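CYCLIN domain-containing protein (Chaetomium thermophilum, PDB 6Z3U) is a cyclin H-like subunit of the CDK-activating kinase complex and probably regulates its cyclin-dependent serine/threonine kinase partner. Local coordinates at residues A[108-121]-A[178-190]. Sequence-based numbering, arbitrary orientation.
Sequences DEIKATAATFFKRF and GIRFALDVKHPFR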
ATOM      1  N   ASP A 108      -9.395   9.460   8.534  1.00 37.91           N
ATOM      2  CA  ASP A 108     -10.089   9.734   7.280  1.00 35.17           C
ATOM      3  C   ASP A 108      -9.654   8.770   6.183  1.00 34.13           C
ATOM      4  O   ASP A 108     -10.470   8.350   5.356  1.00 41.31           O
ATOM      5  CB  ASP A 108      -9.842  11.179   6.845  1.00 50.91           C
ATOM      6  CG  ASP A 108     -10.592  12.188   7.700  1.00 57.79           C
ATOM      7  OD1 ASP A 108     -11.470  11.776   8.488  1.00 61.15           O
ATOM      8  OD2 ASP A 108     -10.301  13.399   7.580  1.00 58.00           O
ATOM      9  N   GLU A 109      -8.367   8.421   6.146  1.00 39.10           N
ATOM     10  CA  GLU A 109      -7.893   7.497   5.118  1.00 42.05           C
ATOM     11  C   GLU A 109      -8.489   6.109   5.298  1.00 33.86           C
ATOM     12  O   GLU A 109      -8.750   5.419   4.306  1.00 39.29           O
ATOM     13  CB  GLU A 109      -6.368   7.431   5.138  1.00 46.58           C
ATOM     14  CG  GLU A 109      -5.685   8.742   4.784  1.00 43.99           C
ATOM     15  CD  GLU A 109      -4.600   8.568   3.739  1.00 51.28           C
ATOM     16  OE1 GLU A 109      -4.758   9.089   2.617  1.00 56.89           O
ATOM     17  OE2 GLU A 109      -3.590   7.896   4.042  1.00 50.17           O
ATOM     18  N   ILE A 110      -8.712   5.679   6.541  1.00 32.37           N
ATOM     19  CA  ILE A 110      -9.342   4.383   6.774  1.00 30.65           C
ATOM     20  C   ILE A 110     -10.792   4.414   6.306  1.00 36.91           C
ATOM     21  O   ILE A 110     -11.240   3.534   5.561  1.00 37.74           O
ATOM     22  CB  ILE A 110      -9.234   3.991   8.259  1.00 33.25           C
ATOM     23  CG1 ILE A 110      -7.800   3.567   8.589  1.00 35.98           C
ATOM     24  CG2 ILE A 110     -10.212   2.870   8.586  1.00 39.99           C
ATOM     25  CD1 ILE A 110      -7.557   3.265  10.058  1.00 37.91           C
ATOM     26  N   LYS A 111     -11.546   5.427   6.737  1.00 37.30           N
ATOM     27  CA  LYS A 111     -12.937   5.554   6.316  1.00 32.81           C
ATOM     28  C   LYS A 111     -13.057   5.487   4.800  1.00 33.26           C
ATOM     29  O   LYS A 111     -13.849   4.710   4.256  1.00 36.31           O
ATOM     30  CB  LYS A 111     -13.520   6.870   6.828  1.00 37.76           C
ATOM     31  CG  LYS A 111     -13.535   7.019   8.334  1.00 46.56           C
ATOM     32  CD  LYS A 111     -14.008   8.411   8.730  1.00 43.64           C
ATOM     33  CE  LYS A 111     -13.979   8.600  10.235  1.00 52.72           C
ATOM     34  NZ  LYS A 111     -13.658  10.003  10.610  1.00 58.25           N
ATOM     35  N   ALA A 112     -12.265   6.301   4.098  1.00 33.74           N
ATOM     36  CA  ALA A 112     -12.373   6.363   2.646  1.00 35.31           C
ATOM     37  C   ALA A 112     -12.018   5.028   2.005  1.00 40.29           C
ATOM     38  O   ALA A 112     -12.640   4.623   1.016  1.00 39.29           O
ATOM     39  CB  ALA A 112     -11.475   7.477   2.107  1.00 39.89           C
ATOM     40  N   THR A 113     -11.020   4.329   2.553  1.00 43.55           N
ATOM     41  CA  THR A 113     -10.647   3.028   2.009  1.00 31.67           C
ATOM     42  C   THR A 113     -11.722   1.985   2.283  1.00 34.84           C
ATOM     43  O   THR A 113     -12.070   1.195   1.397  1.00 34.03           O
ATOM     44  CB  THR A 113      -9.311   2.578   2.596  1.00 32.26           C
ATOM     45  OG1 THR A 113      -8.266   3.432   2.115  1.00 43.17           O
ATOM     46  CG2 THR A 113      -9.011   1.139   2.200  1.00 42.13           C
ATOM     47  N   ALA A 114     -12.253   1.959   3.507  1.00 35.47           N
ATOM     48  CA  ALA A 114     -13.319   1.017   3.833  1.00 30.44           C
ATOM     49  C   ALA A 114     -14.540   1.255   2.956  1.00 32.59           C
ATOM     50  O   ALA A 114     -15.136   0.308   2.429  1.00 34.31           O
ATOM     51  CB  ALA A 114     -13.686   1.135   5.312  1.00 30.25           C
ATOM     52  N   ALA A 115     -14.937   2.519   2.797  1.00 38.11           N
ATOM     53  CA  ALA A 115     -16.084   2.827   1.950  1.00 34.49           C
ATOM     54  C   ALA A 115     -15.838   2.393   0.510  1.00 36.19           C
ATOM     55  O   ALA A 115     -16.726   1.823  -0.134  1.00 38.77           O
ATOM     56  CB  ALA A 115     -16.391   4.323   2.012  1.00 36.67           C
ATOM     57  N   THR A 116     -14.633   2.648  -0.010  1.00 38.15           N
ATOM     58  CA  THR A 116     -14.326   2.274  -1.387  1.00 34.82           C
ATOM     59  C   THR A 116     -14.351   0.761  -1.568  1.00 40.73           C
ATOM     60  O   THR A 116     -14.880   0.258  -2.567  1.00 45.02           O
ATOM     61  CB  THR A 116     -12.967   2.843  -1.796  1.00 35.41           C
ATOM     62  OG1 THR A 116     -12.992   4.272  -1.684  1.00 35.65           O
ATOM     63  CG2 THR A 116     -12.635   2.457  -3.231  1.00 40.32           C
ATOM     64  N   PHE A 117     -13.777   0.016  -0.618  1.00 38.73           N
ATOM     65  CA  PHE A 117     -13.887  -1.438  -0.662  1.00 39.69           C
ATOM     66  C   PHE A 117     -15.348  -1.875  -0.689  1.00 39.12           C
ATOM     67  O   PHE A 117     -15.711  -2.823  -1.394  1.00 42.05           O
ATOM     68  CB  PHE A 117     -13.179  -2.068   0.539  1.00 34.70           C
ATOM     69  CG  PHE A 117     -11.675  -2.010   0.476  1.00 29.62           C
ATOM     70  CD1 PHE A 117     -11.017  -1.602  -0.674  1.00 41.47           C
ATOM     71  CD2 PHE A 117     -10.918  -2.380   1.576  1.00 32.10           C
ATOM     72  CE1 PHE A 117      -9.637  -1.556  -0.722  1.00 36.84           C
ATOM     73  CE2 PHE A 117      -9.537  -2.339   1.534  1.00 39.46           C
ATOM     74  CZ  PHE A 117      -8.896  -1.925   0.384  1.00 38.92           C
ATOM     75  N   PHE A 118     -16.201  -1.199   0.083  1.00 41.52           N
ATOM     76  CA  PHE A 118     -17.617  -1.547   0.102  1.00 37.46           C
ATOM     77  C   PHE A 118     -18.249  -1.316  -1.266  1.00 40.88           C
ATOM     78  O   PHE A 118     -18.955  -2.184  -1.790  1.00 43.09           O
ATOM     79  CB  PHE A 118     -18.332  -0.742   1.188  1.00 34.64           C
ATOM     80  CG  PHE A 118     -19.771  -1.128   1.384  1.00 44.46           C
ATOM     81  CD1 PHE A 118     -20.112  -2.190   2.204  1.00 35.24           C
ATOM     82  CD2 PHE A 118     -20.786  -0.411   0.770  1.00 48.62           C
ATOM     83  CE1 PHE A 118     -21.432  -2.545   2.388  1.00 38.80           C
ATOM     84  CE2 PHE A 118     -22.108  -0.758   0.954  1.00 38.56           C
ATOM     85  CZ  PHE A 118     -22.432  -1.826   1.765  1.00 44.91           C
ATOM     86  N   LYS A 119     -17.992  -0.150  -1.868  1.00 43.44           N
ATOM     87  CA  LYS A 119     -18.555   0.136  -3.184  1.00 44.78           C
ATOM     88  C   LYS A 119     -18.000  -0.810  -4.239  1.00 42.52           C
ATOM     89  O   LYS A 119     -18.729  -1.261  -5.129  1.00 44.40           O
ATOM     90  CB  LYS A 119     -18.269   1.585  -3.583  1.00 45.36           C
ATOM     91  CG  LYS A 119     -18.950   2.629  -2.721  1.00 40.22           C
ATOM     92  CD  LYS A 119     -18.611   4.038  -3.197  1.00 40.65           C
ATOM     93  CE  LYS A 119     -19.680   4.600  -4.125  1.00 48.24           C
ATOM     94  NZ  LYS A 119     -21.051   4.566  -3.535  1.00 63.10           N
ATOM     95  N   ARG A 120     -16.707  -1.121  -4.154  1.00 40.11           N
ATOM     96  CA  ARG A 120     -16.107  -2.030  -5.121  1.00 45.77           C
ATOM     97  C   ARG A 120     -16.619  -3.452  -4.947  1.00 49.63           C
ATOM     98  O   ARG A 120     -16.768  -4.182  -5.934  1.00 52.90           O
ATOM     99  CB  ARG A 120     -14.585  -1.996  -4.986  1.00 43.19           C
ATOM    100  CG  ARG A 120     -13.945  -0.696  -5.442  1.00 36.32           C
ATOM    101  CD  ARG A 120     -12.442  -0.768  -5.282  1.00 41.98           C
ATOM    102  NE  ARG A 120     -11.778   0.464  -5.687  1.00 45.90           N
ATOM    103  CZ  ARG A 120     -10.460   0.628  -5.695  1.00 47.10           C
ATOM    104  NH1 ARG A 120      -9.664  -0.364  -5.316  1.00 38.80           N
ATOM    105  NH2 ARG A 120      -9.938   1.782  -6.083  1.00 56.24           N
ATOM    106  N   PHE A 121     -16.906  -3.863  -3.710  1.00 45.76           N
ATOM    107  CA  PHE A 121     -17.391  -5.219  -3.483  1.00 40.25           C
ATOM    108  C   PHE A 121     -18.735  -5.441  -4.165  1.00 45.19           C
ATOM    109  O   PHE A 121     -18.964  -6.493  -4.773  1.00 47.96           O
ATOM    110  CB  PHE A 121     -17.505  -5.485  -1.981  1.00 49.53           C
ATOM    111  CG  PHE A 121     -18.043  -6.849  -1.642  1.00 51.36           C
ATOM    112  CD1 PHE A 121     -17.205  -7.952  -1.610  1.00 49.22           C
ATOM    113  CD2 PHE A 121     -19.387  -7.028  -1.355  1.00 48.55           C
ATOM    114  CE1 PHE A 121     -17.698  -9.206  -1.297  1.00 45.29           C
ATOM    115  CE2 PHE A 121     -19.884  -8.280  -1.044  1.00 49.03           C
ATOM    116  CZ  PHE A 121     -19.039  -9.370  -1.016  1.00 46.34           C
ATOM    117  N   GLY A 178     -13.650  -9.880  -3.777  1.00 33.88           N
ATOM    118  CA  GLY A 178     -14.572  -8.966  -4.429  1.00 34.53           C
ATOM    119  C   GLY A 178     -13.886  -7.734  -4.985  1.00 37.53           C
ATOM    120  O   GLY A 178     -14.191  -7.289  -6.094  1.00 38.19           O
ATOM    121  N   ILE A 179     -12.942  -7.171  -4.227  1.00 40.10           N
ATOM    122  CA  ILE A 179     -12.222  -5.976  -4.654  1.00 39.12           C
ATOM    123  C   ILE A 179     -11.064  -6.378  -5.560  1.00 38.93           C
ATOM    124  O   ILE A 179     -10.228  -5.544  -5.927  1.00 38.19           O
ATOM    125  CB  ILE A 179     -11.725  -5.157  -3.448  1.00 35.06           C
ATOM    126  CG1 ILE A 179     -10.735  -5.965  -2.604  1.00 33.84           C
ATOM    127  CG2 ILE A 179     -12.903  -4.710  -2.596  1.00 42.60           C
ATOM    128  CD1 ILE A 179     -10.088  -5.162  -1.494  1.00 33.69           C
ATOM    129  N   ARG A 180     -11.004  -7.659  -5.917  1.00 34.16           N
ATOM    130  CA  ARG A 180     -10.032  -8.157  -6.889  1.00 38.43           C
ATOM    131  C   ARG A 180      -8.601  -7.961  -6.394  1.00 38.75           C
ATOM    132  O   ARG A 180      -7.683  -7.700  -7.175  1.00 45.92           O
ATOM    133  CB  ARG A 180     -10.236  -7.486  -8.249  1.00 38.56           C
ATOM    134  CG  ARG A 180     -11.555  -7.848  -8.917  1.00 39.24           C
ATOM    135  CD  ARG A 180     -11.542  -7.496 -10.393  1.00 46.01           C
ATOM    136  NE  ARG A 180     -10.595  -8.325 -11.133  1.00 39.93           N
ATOM    137  CZ  ARG A 180     -10.262  -8.131 -12.405  1.00 46.75           C
ATOM    138  NH1 ARG A 180      -9.390  -8.938 -12.994  1.00 58.21           N
ATOM    139  NH2 ARG A 180     -10.795  -7.127 -13.087  1.00 64.22           N
ATOM    140  N   PHE A 181      -8.403  -8.102  -5.086  1.00 32.28           N
ATOM    141  CA  PHE A 181      -7.074  -8.093  -4.481  1.00 31.08           C
ATOM    142  C   PHE A 181      -6.352  -6.764  -4.669  1.00 31.00           C
ATOM    143  O   PHE A 181      -5.127  -6.696  -4.534  1.00 30.86           O
ATOM    144  CB  PHE A 181      -6.218  -9.234  -5.043  1.00 34.39           C
ATOM    145  CG  PHE A 181      -6.874 -10.582  -4.956  1.00 33.26           C
ATOM    146  CD1 PHE A 181      -6.783 -11.336  -3.799  1.00 33.35           C
ATOM    147  CD2 PHE A 181      -7.584 -11.093  -6.029  1.00 35.39           C
ATOM    148  CE1 PHE A 181      -7.384 -12.577  -3.714  1.00 36.07           C
ATOM    149  CE2 PHE A 181      -8.189 -12.334  -5.950  1.00 40.21           C
ATOM    150  CZ  PHE A 181      -8.088 -13.076  -4.791  1.00 41.50           C
ATOM    151  N   ALA A 182      -7.083  -5.701  -4.989  1.00 36.62           N
ATOM    152  CA  ALA A 182      -6.509  -4.366  -5.156  1.00 38.71           C
ATOM    153  C   ALA A 182      -6.667  -3.622  -3.834  1.00 39.10           C
ATOM    154  O   ALA A 182      -7.754  -3.143  -3.506  1.00 43.89           O
ATOM    155  CB  ALA A 182      -7.183  -3.625  -6.305  1.00 46.72           C
ATOM    156  N   LEU A 183      -5.574  -3.530  -3.074  1.00 38.11           N
ATOM    157  CA  LEU A 183      -5.596  -2.930  -1.746  1.00 36.97           C
ATOM    158  C   LEU A 183      -5.086  -1.495  -1.718  1.00 43.18           C
ATOM    159  O   LEU A 183      -5.261  -0.815  -0.699  1.00 35.42           O
ATOM    160  CB  LEU A 183      -4.767  -3.778  -0.775  1.00 29.04           C
ATOM    161  CG  LEU A 183      -5.484  -4.969  -0.138  1.00 30.52           C
ATOM    162  CD1 LEU A 183      -6.266  -5.762  -1.165  1.00 29.26           C
ATOM    163  CD2 LEU A 183      -4.482  -5.864   0.571  1.00 35.26           C
ATOM    164  N   ASP A 184      -4.468  -1.017  -2.798  1.00 49.99           N
ATOM    165  CA  ASP A 184      -3.912   0.335  -2.851  1.00 44.70           C
ATOM    166  C   ASP A 184      -4.974   1.275  -3.410  1.00 56.60           C
ATOM    167  O   ASP A 184      -5.208   1.319  -4.621  1.00 55.93           O
ATOM    168  CB  ASP A 184      -2.634   0.367  -3.685  1.00 43.27           C
ATOM    169  CG  ASP A 184      -2.845  -0.113  -5.113  1.00 50.97           C
ATOM    170  OD1 ASP A 184      -3.555  -1.123  -5.313  1.00 60.30           O
ATOM    171  OD2 ASP A 184      -2.292   0.519  -6.038  1.00 49.46           O
ATOM    172  N   VAL A 185      -5.622   2.029  -2.522  1.00 63.03           N
ATOM    173  CA  VAL A 185      -6.649   2.992  -2.894  1.00 49.93           C
ATOM    174  C   VAL A 185      -6.091   4.392  -2.685  1.00 47.94           C
ATOM    175  O   VAL A 185      -5.439   4.668  -1.672  1.00 43.98           O
ATOM    176  CB  VAL A 185      -7.940   2.802  -2.077  1.00 44.77           C
ATOM    177  CG1 VAL A 185      -9.062   3.639  -2.669  1.00 54.48           C
ATOM    178  CG2 VAL A 185      -8.327   1.332  -2.015  1.00 50.95           C
ATOM    179  N   LYS A 186      -6.362   5.277  -3.638  1.00 48.01           N
ATOM    180  CA  LYS A 186      -5.781   6.611  -3.668  1.00 50.66           C
ATOM    181  C   LYS A 186      -6.857   7.620  -3.300  1.00 48.24           C
ATOM    182  O   LYS A 186      -7.926   7.648  -3.919  1.00 50.86           O
ATOM    183  CB  LYS A 186      -5.195   6.916  -5.047  1.00 54.10           C
ATOM    184  CG  LYS A 186      -4.117   5.927  -5.470  1.00 54.28           C
ATOM    185  CD  LYS A 186      -3.664   6.162  -6.896  1.00 55.08           C
ATOM    186  CE  LYS A 186      -2.433   5.332  -7.224  1.00 70.66           C
ATOM    187  NZ  LYS A 186      -1.301   5.593  -6.287  1.00 58.67           N
ATOM    188  N   HIS A 187      -6.575   8.436  -2.292  1.00 45.17           N
ATOM    189  CA  HIS A 187      -7.532   9.402  -1.781  1.00 49.46           C
ATOM    190  C   HIS A 187      -7.061  10.827  -2.037  1.00 51.42           C
ATOM    191  O   HIS A 187      -5.863  11.079  -2.200  1.00 44.10           O
ATOM    192  CB  HIS A 187      -7.746   9.195  -0.276  1.00 49.17           C
ATOM    193  CG  HIS A 187      -8.193   7.813   0.080  1.00 45.97           C
ATOM    194  ND1 HIS A 187      -9.362   7.263  -0.400  1.00 41.22           N
ATOM    195  CD2 HIS A 187      -7.626   6.866   0.865  1.00 44.76           C
ATOM    196  CE1 HIS A 187      -9.497   6.037   0.073  1.00 42.96           C
ATOM    197  NE2 HIS A 187      -8.457   5.773   0.845  1.00 54.96           N
ATOM    198  N   PRO A 188      -7.981  11.794  -2.060  1.00 51.76           N
ATOM    199  CA  PRO A 188      -7.599  13.189  -2.343  1.00 51.66           C
ATOM    200  C   PRO A 188      -7.360  14.055  -1.110  1.00 49.54           C
ATOM    201  O   PRO A 188      -7.161  15.263  -1.273  1.00 43.30           O
ATOM    202  CB  PRO A 188      -8.818  13.703  -3.122  1.00 47.40           C
ATOM    203  CG  PRO A 188      -9.949  12.691  -2.872  1.00 48.51           C
ATOM    204  CD  PRO A 188      -9.437  11.677  -1.895  1.00 50.60           C
ATOM    205  N   PHE A 189      -7.378  13.482   0.095  1.00 50.75           N
ATOM    206  CA  PHE A 189      -7.183  14.291   1.294  1.00 50.48           C
ATOM    207  C   PHE A 189      -5.799  14.929   1.303  1.00 46.86           C
ATOM    208  O   PHE A 189      -5.666  16.148   1.451  1.00 57.66           O
ATOM    209  CB  PHE A 189      -7.394  13.435   2.544  1.00 50.65           C
ATOM    210  CG  PHE A 189      -8.717  12.721   2.574  1.00 45.59           C
ATOM    211  CD1 PHE A 189      -9.886  13.413   2.844  1.00 46.70           C
ATOM    212  CD2 PHE A 189      -8.789  11.361   2.334  1.00 44.49           C
ATOM    213  CE1 PHE A 189     -11.102  12.760   2.871  1.00 46.69           C
ATOM    214  CE2 PHE A 189     -10.003  10.703   2.362  1.00 45.86           C
ATOM    215  CZ  PHE A 189     -11.162  11.405   2.630  1.00 45.61           C
ATOM    216  N   ARG A 190      -4.752  14.117   1.143  1.00 53.23           N
ATOM    217  CA  ARG A 190      -3.402  14.667   1.113  1.00 54.29           C
ATOM    218  C   ARG A 190      -3.189  15.553  -0.106  1.00 52.44           C
ATOM    219  O   ARG A 190      -2.429  16.526  -0.039  1.00 53.86           O
ATOM    220  CB  ARG A 190      -2.375  13.538   1.135  1.00 52.44           C
ATOM    221  CG  ARG A 190      -0.979  13.985   1.525  1.00 47.05           C
ATOM    222  CD  ARG A 190      -0.025  12.806   1.593  1.00 45.06           C
ATOM    223  NE  ARG A 190      -0.373  11.877   2.666  1.00 44.03           N
ATOM    224  CZ  ARG A 190      -1.123  10.788   2.514  1.00 45.23           C
ATOM    225  NH1 ARG A 190      -1.622  10.468   1.327  1.00 43.54           N
ATOM    226  NH2 ARG A 190      -1.377  10.015   3.561  1.00 53.06           N
TER
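After a tight turn at I179-A182, the chain of 183-187 runs antiparallel to helix 108-121, with the CA atoms of T113 and V185 6.3 Å apart, and the next helix begins at F189. Near the start of helix 108-121, H187 lays its imidazole against A112 and T113: A112 CB lies over one ring face, and NE2 donates to T113 OG1 at 2.7 Å, in the ring plane. ND1 is bonded to Y231, so this buried ring is held through both nitrogens, which should fix its rotation. A leucine at H187 would probably leave T113 OG1 without this donor and Y231 without this partner. Nearer G178, I179 sets CD1 over the centre of the F117 ring, 3.7 Å from its centroid, a CH-pi contact made possible by CG1 standing between backbone N and carbonyl carbon (chi1 62°). V185 wedges between F117 and T116, CG2 against F117 CE1 and CG1 3.8 Å from T116 CG2. Toward the other end, the edge of F189 meets A112 CB, and R190 NH2 makes a salt bridge and hydrogen bond to E109 OE2, 3.1 Å, the donor above the carboxylate plane. R190 also pairs with D247 of the kinase chain and E53 of the RING-type chain. The segment joins helix 172-178 to helix 189-200, consistent with the linker between the two helical repeats of the cyclin fold, here laid along helix 108-124.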